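Local coordinates for urocanate hydratase (Paenibacillus sp. Soil724D2, PDB 7NED), which probably hydrates thiourocanate in bacterial ergothioneine breakdown, as a urocanase-family lyase that holds NAD+ as a cofactor and here also binds urocanate, at residues L202-S208 and P225-T231; G314-S319 and G484-Y488; R341-R346 and Y528-E534. One frame throughout, in Å; residues are numbered along the deposited sequence.

Interaction 1 of 3, residues L202-S208 and P225-T231; sequences LQRKTRS and PVSVGLT
Strand 204-206 lies parallel to strand 226-231 at the border of the seven-stranded parallel sheet, the two short axes 4.5 Å apart at closest and crossing at -26°. The register pairs Arg-204 with Val-228 (CA-CA 4.8 Å), Lys-205 with Gly-229 (4.5 Å) and Thr-206 with Leu-230 (5.2 Å), all in extended conformation. Four backbone hydrogen bonds form the ladder: Arg-204 N to Ser-227 O (3.0 Å), Gly-229 N to Arg-204 O (2.8 Å), Thr-206 N to Gly-229 O (2.9 Å) and Thr-231 N to Thr-206 O (3.1 Å). Just before the strand, at Gln-203 (psi -44°), the backbone departs from the extended form and side chains take over: Ser-227 OG, chi1 p, accepts from Gln-203 N at 2.8 Å, while Gln-203 OE1 accepts from Ser-227 N at 3.2 Å. The t rotamer of Leu-202 brings CD1 to 3.6 Å from Gly-229 N, and a CB on Gly-229 would clash with Leu-202 CD2. Arg-204, Thr-206, Val-228 and Leu-230 share the face covered by helix 209-222, where Arg-204 makes a cation-pi contact with Trp-215. Lys-205, on the other face, forms salt bridges with Asp-194 and Glu-190, and Glu-190 also bonds Thr-231 OG1. Beyond the strand, Thr-206 OG1 accepts from Ser-208 N (3.0 Å) in an ST turn and also bonds Glu-211, whose backbone N is capped by Ser-208 OG. The beta-alpha-beta unit thus starts at edge strand 204-206 and returns through helix 209-222 to inner strand 226-231, as in a Rossmann-like domain.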
loop_
_atom_site.group_PDB
_atom_site.type_symbol
_atom_site.label_atom_id
_atom_site.label_comp_id
_atom_site.label_asym_id
_atom_site.label_seq_id
_atom_site.Cartn_x
_atom_site.Cartn_y
_atom_site.Cartn_z
ATOM N N LEU A 202 -4.839 16.774 34.000
ATOM C CA LEU A 202 -4.170 18.027 34.260
ATOM C C LEU A 202 -4.429 18.446 35.710
ATOM O O LEU A 202 -5.556 18.343 36.197
ATOM C CB LEU A 202 -4.680 19.076 33.289
ATOM C CG LEU A 202 -3.965 20.409 33.393
ATOM C CD1 LEU A 202 -2.501 20.190 33.138
ATOM C CD2 LEU A 202 -4.562 21.404 32.372
ATOM N N GLN A 203 -3.395 18.941 36.384
ATOM C CA GLN A 203 -3.566 19.285 37.802
ATOM C C GLN A 203 -3.988 20.730 38.005
ATOM O O GLN A 203 -4.854 21.008 38.849
ATOM C CB GLN A 203 -2.271 19.032 38.565
ATOM C CG GLN A 203 -2.078 17.561 38.922
ATOM C CD GLN A 203 -0.699 17.273 39.493
ATOM O OE1 GLN A 203 0.109 18.189 39.668
ATOM N NE2 GLN A 203 -0.423 15.990 39.789
ATOM N N ARG A 204 -3.360 21.658 37.282
ATOM C CA ARG A 204 -3.566 23.086 37.470
ATOM C C ARG A 204 -3.683 23.777 36.120
ATOM O O ARG A 204 -3.141 23.300 35.125
ATOM C CB ARG A 204 -2.410 23.753 38.229
ATOM C CG ARG A 204 -2.208 23.221 39.611
ATOM C CD ARG A 204 -1.059 23.930 40.307
ATOM N NE ARG A 204 -0.738 23.269 41.560
ATOM C CZ ARG A 204 0.344 23.519 42.294
ATOM N NH1 ARG A 204 1.220 24.461 41.938
ATOM N NH2 ARG A 204 0.545 22.819 43.386
ATOM N N LYS A 205 -4.373 24.927 36.095
ATOM C CA LYS A 205 -4.467 25.744 34.886
ATOM C C LYS A 205 -4.286 27.210 35.256
ATOM O O LYS A 205 -4.517 27.621 36.392
ATOM C CB LYS A 205 -5.807 25.555 34.163
ATOM C CG LYS A 205 -6.957 26.299 34.859
ATOM C CD LYS A 205 -8.286 26.201 34.086
ATOM C CE LYS A 205 -9.205 27.392 34.379
ATOM N NZ LYS A 205 -10.434 27.416 33.523
ATOM N N THR A 206 -3.858 27.999 34.284
ATOM C CA THR A 206 -3.716 29.423 34.500
ATOM C C THR A 206 -3.692 30.096 33.142
ATOM O O THR A 206 -3.431 29.452 32.115
ATOM C CB THR A 206 -2.444 29.732 35.278
ATOM O OG1 THR A 206 -2.328 31.144 35.464
ATOM C CG2 THR A 206 -1.206 29.216 34.483
ATOM N N ARG A 207 -3.972 31.403 33.134
ATOM C CA ARG A 207 -3.761 32.207 31.932
ATOM C C ARG A 207 -2.515 33.067 32.038
ATOM O O ARG A 207 -2.162 33.765 31.082
ATOM C CB ARG A 207 -4.986 33.073 31.632
ATOM C CG ARG A 207 -6.192 32.248 31.210
ATOM C CD ARG A 207 -7.395 33.113 30.967
ATOM N NE ARG A 207 -8.635 32.345 30.866
ATOM C CZ ARG A 207 -9.309 32.173 29.733
ATOM N NH1 ARG A 207 -8.860 32.713 28.605
ATOM N NH2 ARG A 207 -10.431 31.465 29.732
ATOM N N SER A 208 -1.800 32.978 33.149
ATOM C CA SER A 208 -0.630 33.805 33.390
ATOM C C SER A 208 0.638 32.965 33.301
ATOM O O SER A 208 0.797 32.004 34.058
ATOM C CB SER A 208 -0.745 34.455 34.768
ATOM O OG SER A 208 0.513 34.908 35.146
ATOM N N PRO A 225 6.182 16.559 41.609
ATOM C CA PRO A 225 5.584 16.658 40.275
ATOM C C PRO A 225 4.470 17.699 40.258
ATOM O O PRO A 225 3.800 17.950 41.268
ATOM C CB PRO A 225 5.020 15.251 40.050
ATOM C CG PRO A 225 4.638 14.805 41.430
ATOM C CD PRO A 225 5.690 15.384 42.344
ATOM N N VAL A 226 4.276 18.325 39.093
ATOM C CA VAL A 226 3.113 19.180 38.902
ATOM C C VAL A 226 2.849 19.242 37.411
ATOM O O VAL A 226 3.777 19.162 36.612
ATOM C CB VAL A 226 3.347 20.597 39.477
ATOM C CG1 VAL A 226 4.282 21.369 38.537
ATOM C CG2 VAL A 226 2.013 21.323 39.745
ATOM N N SER A 227 1.583 19.393 37.041
ATOM C CA SER A 227 1.207 19.687 35.660
ATOM C C SER A 227 0.442 20.998 35.613
ATOM O O SER A 227 -0.503 21.216 36.382
ATOM C CB SER A 227 0.392 18.571 35.003
ATOM O OG SER A 227 -0.770 18.211 35.722
ATOM N N VAL A 228 0.863 21.871 34.711
ATOM C CA VAL A 228 0.243 23.175 34.567
ATOM C C VAL A 228 -0.166 23.351 33.117
ATOM O O VAL A 228 0.659 23.213 32.212
ATOM C CB VAL A 228 1.193 24.299 34.989
ATOM C CG1 VAL A 228 0.481 25.628 34.846
ATOM C CG2 VAL A 228 1.702 24.052 36.413
ATOM N N GLY A 229 -1.448 23.666 32.894
ATOM C CA GLY A 229 -1.922 24.038 31.587
ATOM C C GLY A 229 -1.967 25.551 31.510
ATOM O O GLY A 229 -2.648 26.206 32.301
ATOM N N LEU A 230 -1.211 26.100 30.579
ATOM C CA LEU A 230 -1.160 27.535 30.345
ATOM C C LEU A 230 -1.919 27.856 29.071
ATOM O O LEU A 230 -1.547 27.382 27.990
ATOM C CB LEU A 230 0.286 28.001 30.232
ATOM C CG LEU A 230 0.501 29.470 29.893
ATOM C CD1 LEU A 230 -0.135 30.370 30.949
ATOM C CD2 LEU A 230 1.993 29.738 29.672
ATOM N N THR A 231 -2.967 28.680 29.188
ATOM C CA THR A 231 -3.695 29.112 28.006
ATOM C C THR A 231 -2.866 30.118 27.228
ATOM O O THR A 231 -2.562 31.210 27.731
ATOM C CB THR A 231 -5.028 29.719 28.401
ATOM O OG1 THR A 231 -5.805 28.713 29.040
ATOM C CG2 THR A 231 -5.779 30.166 27.166
#

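Interaction 2 of 3, residues G314-S319 and G484-Y488; sequences GNNIRS and GYAGY. With NAD (nicotinamide-adenine-dinucleotide), chain C.
A tyrosine of the urocanase C-terminal domain reaches across to the cofactor loop of the Rossmann-like domain: Tyr-485 OH shares a 2.6 Å hydrogen bond with NAD O2D and lies 3.2 Å from Gly-314 O, at best a weak bond. Gly-314 itself (phi 86°) brings its O to only 2.6 Å from NAD C2N on the nicotinamide ring, and Asn-315 CB lies 3.2 Å from NAD O3D. Asn-315, chi1 p, turns its CB away from 484-488; OD1 accepts a weak 3.2 Å bond from Ile-317 N, and ND2 is held by Asp-253 and Thr-255. Asn-316 has left-handed backbone angles (51/31) at the N-cap position of helix 317-323, but its side chain points across the contact: OD1, which also has a weak hydrogen bond with His-442 NE2, sits 3.2 Å from Tyr-485 CE1 at the ring edge, and ND2 lies over a face of the Tyr-488 ring, 3.6 Å from CD1. A water 3.3 Å from Asn-316 ND2 donates to Gly-484 O at 2.9 Å. In 484-488 a tight turn (Tyr-488 N to Tyr-485 O, 2.9 Å) puts both tyrosines, chi1 m, against 314-319. The nearest CA pair, Asn-316 and Tyr-485, is 7.6 Å apart, so side chains and water bridge the gap. With the Tyr-485 side chain about 5 Å from bound urocanate, its hydrogen bond to NAD O2D is consistent with a part in positioning the nicotinamide ribose beside the substrate.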
loop_
_atom_site.group_PDB
_atom_site.type_symbol
_atom_site.label_atom_id
_atom_site.label_comp_id
_atom_site.label_asym_id
_atom_site.label_seq_id
_atom_site.Cartn_x
_atom_site.Cartn_y
_atom_site.Cartn_z
ATOM N N GLY A 314 6.468 13.595 17.147
ATOM C CA GLY A 314 5.815 12.869 16.089
ATOM C C GLY A 314 4.698 13.655 15.456
ATOM O O GLY A 314 3.644 13.095 15.205
ATOM N N ASN A 315 4.875 14.947 15.215
ATOM C CA ASN A 315 3.802 15.705 14.584
ATOM C C ASN A 315 4.282 16.468 13.363
ATOM O O ASN A 315 3.645 17.448 12.983
ATOM C CB ASN A 315 3.138 16.650 15.580
ATOM C CG ASN A 315 4.119 17.677 16.182
ATOM O OD1 ASN A 315 5.335 17.578 15.978
ATOM N ND2 ASN A 315 3.593 18.633 16.952
ATOM N N ASN A 316 5.362 16.011 12.705
ATOM C CA ASN A 316 5.951 16.763 11.580
ATOM C C ASN A 316 6.227 18.216 11.880
ATOM O O ASN A 316 6.245 19.037 10.962
ATOM C CB ASN A 316 5.116 16.648 10.295
ATOM C CG ASN A 316 5.390 15.371 9.511
ATOM O OD1 ASN A 316 5.458 14.261 10.025
ATOM N ND2 ASN A 316 5.420 15.553 8.196
ATOM N N ILE A 317 6.531 18.549 13.140
ATOM C CA ILE A 317 6.765 19.962 13.381
ATOM C C ILE A 317 8.088 20.384 12.735
ATOM O O ILE A 317 8.196 21.502 12.228
ATOM C CB ILE A 317 6.721 20.309 14.878
ATOM C CG1 ILE A 317 6.666 21.838 15.021
ATOM C CG2 ILE A 317 7.965 19.760 15.532
ATOM C CD1 ILE A 317 6.401 22.381 16.452
ATOM N N ARG A 318 9.101 19.491 12.693
ATOM C CA ARG A 318 10.375 19.888 12.093
ATOM C C ARG A 318 10.233 20.006 10.586
ATOM O O ARG A 318 10.766 20.946 9.976
ATOM C CB ARG A 318 11.490 18.894 12.442
ATOM C CG ARG A 318 11.876 18.853 13.946
ATOM C CD ARG A 318 12.711 17.600 14.221
ATOM N NE ARG A 318 12.013 16.435 13.698
ATOM C CZ ARG A 318 12.606 15.306 13.317
ATOM N NH1 ARG A 318 13.916 15.176 13.427
ATOM N NH2 ARG A 318 11.892 14.311 12.784
ATOM N N SER A 319 9.513 19.055 9.967
ATOM C CA SER A 319 9.243 19.141 8.539
ATOM C C SER A 319 8.578 20.462 8.196
ATOM O O SER A 319 8.994 21.142 7.256
ATOM C CB SER A 319 8.372 17.962 8.082
ATOM O OG SER A 319 8.945 16.725 8.476
ATOM N N GLY A 484 -1.048 17.560 6.041
ATOM C CA GLY A 484 0.391 17.713 5.894
ATOM C C GLY A 484 1.175 16.428 6.009
ATOM O O GLY A 484 2.379 16.429 5.722
ATOM N N TYR A 485 0.532 15.326 6.421
ATOM C CA TYR A 485 1.194 14.020 6.368
ATOM C C TYR A 485 1.170 13.417 4.972
ATOM O O TYR A 485 1.786 12.368 4.768
ATOM C CB TYR A 485 0.540 13.018 7.302
ATOM C CG TYR A 485 0.820 13.236 8.773
ATOM C CD1 TYR A 485 2.115 13.312 9.243
ATOM C CD2 TYR A 485 -0.233 13.357 9.684
ATOM C CE1 TYR A 485 2.370 13.507 10.642
ATOM C CE2 TYR A 485 -0.003 13.544 11.048
ATOM C CZ TYR A 485 1.303 13.611 11.512
ATOM O OH TYR A 485 1.564 13.800 12.856
ATOM N N ALA A 486 0.476 14.034 4.021
ATOM C CA ALA A 486 0.397 13.436 2.687
ATOM C C ALA A 486 1.797 13.231 2.109
ATOM O O ALA A 486 2.619 14.157 2.068
ATOM C CB ALA A 486 -0.449 14.310 1.750
ATOM N N GLY A 487 2.057 12.009 1.636
ATOM C CA GLY A 487 3.345 11.676 1.080
ATOM C C GLY A 487 4.396 11.274 2.093
ATOM O O GLY A 487 5.499 10.881 1.692
ATOM N N TYR A 488 4.093 11.344 3.397
ATOM C CA TYR A 488 5.097 11.042 4.409
ATOM C C TYR A 488 4.985 9.634 4.970
ATOM O O TYR A 488 5.992 9.078 5.426
ATOM C CB TYR A 488 5.016 12.045 5.578
ATOM C CG TYR A 488 5.706 13.357 5.307
ATOM C CD1 TYR A 488 4.993 14.445 4.809
ATOM C CD2 TYR A 488 7.069 13.509 5.533
ATOM C CE1 TYR A 488 5.616 15.653 4.552
ATOM C CE2 TYR A 488 7.699 14.732 5.297
ATOM C CZ TYR A 488 6.961 15.791 4.801
ATOM O OH TYR A 488 7.550 17.008 4.564
HETATM P PA NAD C . -5.608 17.538 18.326
HETATM O O1A NAD C . -5.758 18.412 17.083
HETATM O O2A NAD C . -6.706 16.886 19.063
HETATM O O5B NAD C . -5.051 18.660 19.468
HETATM C C5B NAD C . -4.112 19.537 18.992
HETATM C C4B NAD C . -4.014 20.646 20.140
HETATM O O4B NAD C . -3.116 21.673 19.825
HETATM C C3B NAD C . -5.452 21.257 20.172
HETATM O O3B NAD C . -5.920 21.276 21.457
HETATM C C2B NAD C . -5.213 22.704 19.641
HETATM O O2B NAD C . -5.974 23.655 20.292
HETATM C C1B NAD C . -3.784 22.912 20.135
HETATM N N9A NAD C . -3.020 23.912 19.387
HETATM C C8A NAD C . -3.014 24.186 18.024
HETATM N N7A NAD C . -2.203 25.160 17.696
HETATM C C5A NAD C . -1.614 25.541 18.895
HETATM C C6A NAD C . -0.666 26.536 19.222
HETATM N N6A NAD C . -0.119 27.329 18.273
HETATM N N1A NAD C . -0.264 26.691 20.515
HETATM C C2A NAD C . -0.870 25.887 21.424
HETATM N N3A NAD C . -1.777 24.910 21.263
HETATM C C4A NAD C . -2.133 24.768 19.969
HETATM O O3 NAD C . -4.345 16.715 17.896
HETATM P PN NAD C . -3.910 15.429 18.732
HETATM O O1N NAD C . -4.631 14.124 18.566
HETATM O O2N NAD C . -3.472 15.908 20.100
HETATM O O5D NAD C . -2.386 15.009 18.046
HETATM C C5D NAD C . -1.433 16.086 18.072
HETATM C C4D NAD C . -0.208 15.661 17.309
HETATM O O4D NAD C . 0.230 14.379 17.717
HETATM C C3D NAD C . -0.770 15.451 15.808
HETATM O O3D NAD C . 0.138 15.970 14.843
HETATM C C2D NAD C . -0.845 13.888 15.653
HETATM O O2D NAD C . -0.539 13.396 14.412
HETATM C C1D NAD C . 0.459 13.719 16.495
HETATM N N1N NAD C . 0.922 12.353 16.774
HETATM C C2N NAD C . 1.405 11.751 15.628
HETATM C C3N NAD C . 1.960 10.482 15.668
HETATM C C7N NAD C . 2.406 9.883 14.327
HETATM O O7N NAD C . 3.282 9.026 14.213
HETATM N N7N NAD C . 1.723 10.294 13.194
HETATM C C4N NAD C . 2.026 9.862 16.924
HETATM C C5N NAD C . 1.543 10.516 18.056
HETATM C C6N NAD C . 0.993 11.808 17.978
HETATM O O HOH W 1 4.166 18.349 7.037
#

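Interaction 3 of 3, residues R341-R346 and Y528-E534; sequences RPLFAR and YEESADE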
loop_
_atom_site.group_PDB
_atom_site.type_symbol
_atom_site.label_atom_id
_atom_site.label_comp_id
_atom_site.label_asym_id
_atom_site.label_seq_id
_atom_site.Cartn_x
_atom_site.Cartn_y
_atom_site.Cartn_z
ATOM N N ARG A 341 13.370 3.442 19.749
ATOM C CA ARG A 341 13.679 2.408 18.770
ATOM C C ARG A 341 14.207 1.114 19.395
ATOM O O ARG A 341 13.921 0.045 18.836
ATOM C CB ARG A 341 14.656 2.955 17.725
ATOM C CG ARG A 341 14.862 1.956 16.515
ATOM C CD ARG A 341 15.524 2.660 15.339
ATOM N NE ARG A 341 14.611 3.595 14.686
ATOM C CZ ARG A 341 14.989 4.599 13.906
ATOM N NH1 ARG A 341 16.286 4.792 13.655
ATOM N NH2 ARG A 341 14.061 5.350 13.305
ATOM N N PRO A 342 14.918 1.110 20.527
ATOM C CA PRO A 342 15.290 -0.186 21.112
ATOM C C PRO A 342 14.087 -1.023 21.483
ATOM O O PRO A 342 14.176 -2.254 21.444
ATOM C CB PRO A 342 16.113 0.213 22.346
ATOM C CG PRO A 342 16.730 1.501 21.933
ATOM C CD PRO A 342 15.645 2.216 21.176
ATOM N N LEU A 343 12.945 -0.397 21.825
ATOM C CA LEU A 343 11.731 -1.171 22.052
ATOM C C LEU A 343 11.166 -1.698 20.731
ATOM O O LEU A 343 10.838 -2.885 20.594
ATOM C CB LEU A 343 10.710 -0.280 22.753
ATOM C CG LEU A 343 11.141 0.233 24.149
ATOM C CD1 LEU A 343 10.102 1.164 24.707
ATOM C CD2 LEU A 343 11.354 -0.963 25.077
ATOM N N PHE A 344 11.010 -0.812 19.750
ATOM C CA PHE A 344 10.495 -1.238 18.459
ATOM C C PHE A 344 11.318 -2.384 17.882
ATOM O O PHE A 344 10.770 -3.277 17.222
ATOM C CB PHE A 344 10.483 -0.054 17.481
ATOM C CG PHE A 344 9.613 1.101 17.929
ATOM C CD1 PHE A 344 8.441 0.876 18.630
ATOM C CD2 PHE A 344 9.961 2.408 17.625
ATOM C CE1 PHE A 344 7.627 1.940 19.020
ATOM C CE2 PHE A 344 9.145 3.474 18.006
ATOM C CZ PHE A 344 7.987 3.226 18.727
ATOM N N ALA A 345 12.625 -2.394 18.145
ATOM C CA ALA A 345 13.497 -3.410 17.581
ATOM C C ALA A 345 13.174 -4.802 18.106
ATOM O O ALA A 345 13.513 -5.795 17.445
ATOM C CB ALA A 345 14.953 -3.049 17.849
ATOM N N ARG A 346 12.475 -4.903 19.229
ATOM C CA ARG A 346 11.976 -6.180 19.725
ATOM C C ARG A 346 10.478 -6.292 19.565
ATOM O O ARG A 346 9.855 -7.185 20.163
ATOM C CB ARG A 346 12.362 -6.384 21.201
ATOM C CG ARG A 346 13.852 -6.383 21.481
ATOM C CD ARG A 346 14.187 -6.851 22.928
ATOM N NE ARG A 346 15.641 -6.781 23.149
ATOM C CZ ARG A 346 16.481 -7.815 23.074
ATOM N NH1 ARG A 346 16.032 -9.040 22.833
ATOM N NH2 ARG A 346 17.782 -7.624 23.265
ATOM N N TYR A 528 19.622 -4.332 13.244
ATOM C CA TYR A 528 19.594 -3.997 14.675
ATOM C C TYR A 528 19.892 -5.235 15.496
ATOM O O TYR A 528 19.276 -6.286 15.308
ATOM C CB TYR A 528 18.250 -3.389 15.083
ATOM C CG TYR A 528 18.158 -1.976 14.593
ATOM C CD1 TYR A 528 18.707 -0.931 15.328
ATOM C CD2 TYR A 528 17.579 -1.690 13.365
ATOM C CE1 TYR A 528 18.680 0.355 14.854
ATOM C CE2 TYR A 528 17.534 -0.406 12.884
ATOM C CZ TYR A 528 18.089 0.615 13.618
ATOM O OH TYR A 528 18.040 1.895 13.142
ATOM N N GLU A 529 20.864 -5.110 16.392
ATOM C CA GLU A 529 21.316 -6.257 17.166
ATOM C C GLU A 529 20.276 -6.710 18.191
ATOM O O GLU A 529 20.193 -7.907 18.502
ATOM C CB GLU A 529 22.649 -5.886 17.809
ATOM C CG GLU A 529 23.432 -7.034 18.319
ATOM C CD GLU A 529 23.475 -8.182 17.352
ATOM O OE1 GLU A 529 23.552 -9.304 17.877
ATOM O OE2 GLU A 529 23.460 -7.969 16.112
ATOM N N GLU A 530 19.482 -5.775 18.747
ATOM C CA GLU A 530 18.386 -6.180 19.627
ATOM C C GLU A 530 17.432 -7.130 18.912
ATOM O O GLU A 530 16.912 -8.080 19.508
ATOM C CB GLU A 530 17.617 -4.942 20.125
ATOM C CG GLU A 530 18.454 -3.840 20.779
ATOM C CD GLU A 530 18.983 -2.719 19.830
ATOM O OE1 GLU A 530 19.283 -2.945 18.597
ATOM O OE2 GLU A 530 19.090 -1.570 20.352
ATOM N N SER A 531 17.184 -6.870 17.637
ATOM C CA SER A 531 16.308 -7.721 16.825
ATOM C C SER A 531 16.926 -9.102 16.611
ATOM O O SER A 531 16.259 -10.135 16.718
ATOM C CB SER A 531 16.131 -7.050 15.486
ATOM O OG SER A 531 15.516 -5.819 15.673
ATOM N N ALA A 532 18.208 -9.133 16.278
ATOM C CA ALA A 532 18.851 -10.423 16.073
ATOM C C ALA A 532 18.852 -11.226 17.368
ATOM O O ALA A 532 18.644 -12.452 17.361
ATOM C CB ALA A 532 20.269 -10.209 15.521
ATOM N N ASP A 533 19.020 -10.537 18.507
ATOM C CA ASP A 533 18.880 -11.218 19.782
ATOM C C ASP A 533 17.465 -11.736 19.986
ATOM O O ASP A 533 17.259 -12.876 20.424
ATOM C CB ASP A 533 19.271 -10.262 20.906
ATOM C CG ASP A 533 19.309 -10.944 22.246
ATOM O OD1 ASP A 533 18.446 -10.626 23.097
ATOM O OD2 ASP A 533 20.204 -11.791 22.430
ATOM N N GLU A 534 16.468 -10.901 19.695
ATOM C CA GLU A 534 15.088 -11.338 19.863
ATOM C C GLU A 534 14.779 -12.531 18.983
ATOM O O GLU A 534 14.088 -13.455 19.426
ATOM C CB GLU A 534 14.117 -10.198 19.561
ATOM C CG GLU A 534 12.665 -10.475 19.980
ATOM C CD GLU A 534 12.435 -10.519 21.524
ATOM O OE1 GLU A 534 11.296 -10.882 21.930
ATOM O OE2 GLU A 534 13.369 -10.199 22.323
HETATM O O HOH W 2 18.739 3.882 14.784
HETATM O O HOH W 3 9.874 -8.700 22.223
#
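This is a partly buried helix-to-helix contact, in which the C-terminal part of the helix that begins at 335, with Ala-345 and Arg-346, docks against the first turns of helix 529-538, near the C-terminus. The closest backbone approach is Ala-345 to Ser-531, CA-CA 5.2 Å, a separation permitted by two small residues: Ser-531 OG donates to Ala-345 O at 2.7 Å, and Ala-345 CB packs on Glu-530 CB (4.0 Å) and Tyr-528 CB (4.3 Å). Arg-346 contributes the largest covered area. Its side chain, chi2 and chi3 t, reaches across to the helix, where NH1 forms salt bridges with Asp-533 OD1 and Glu-534 OE2, both at 2.9 Å, and NH2 donates to Asp-533 OD1 at 3.1 Å; Glu-530 O lies over one face of the guanidinium, 3.6 Å from NH1. A water donates to Arg-346 O and Glu-534 OE1, each at 2.6 Å, adding a second bridge beside the salt bridge. Away from this network, another water lies 2.8 Å from Arg-341 NH1 and 2.7 Å from Tyr-528 OH; Arg-341 is held chiefly by carbonyls of the loop with Met-446 and Glu-448, and Tyr-528 OH by Lys-451 N. The joint is thus polar and ionic: a direct hydrogen bond at the closest point, and one arginine balanced by two carboxylates that also have other cationic partners, Arg-536 for Asp-533 and Lys-538 for Glu-534.

How the interactions relate
Interaction 2 is the most buried of the three and interactions 1 and 3 lie nearer the surface, their centres 23 and 21 Å from that of the chain against 15 Å. Interaction 1 stays within the Rossmann-like domain and rests on a regular backbone ladder; interaction 2 joins that domain to the C-terminal one through side chains, water and NAD; interaction 3 joins two helices by salt bridges, a direct hydrogen bond and water. No element is shared, but 314-319 and 341-346 both connect to Glu-448, whose carboxylate forms a salt bridge with Arg-318 and whose backbone O accepts from Arg-341. Interactions 2 and 3 interleave along the chain, with nearest atoms about 9 Å apart.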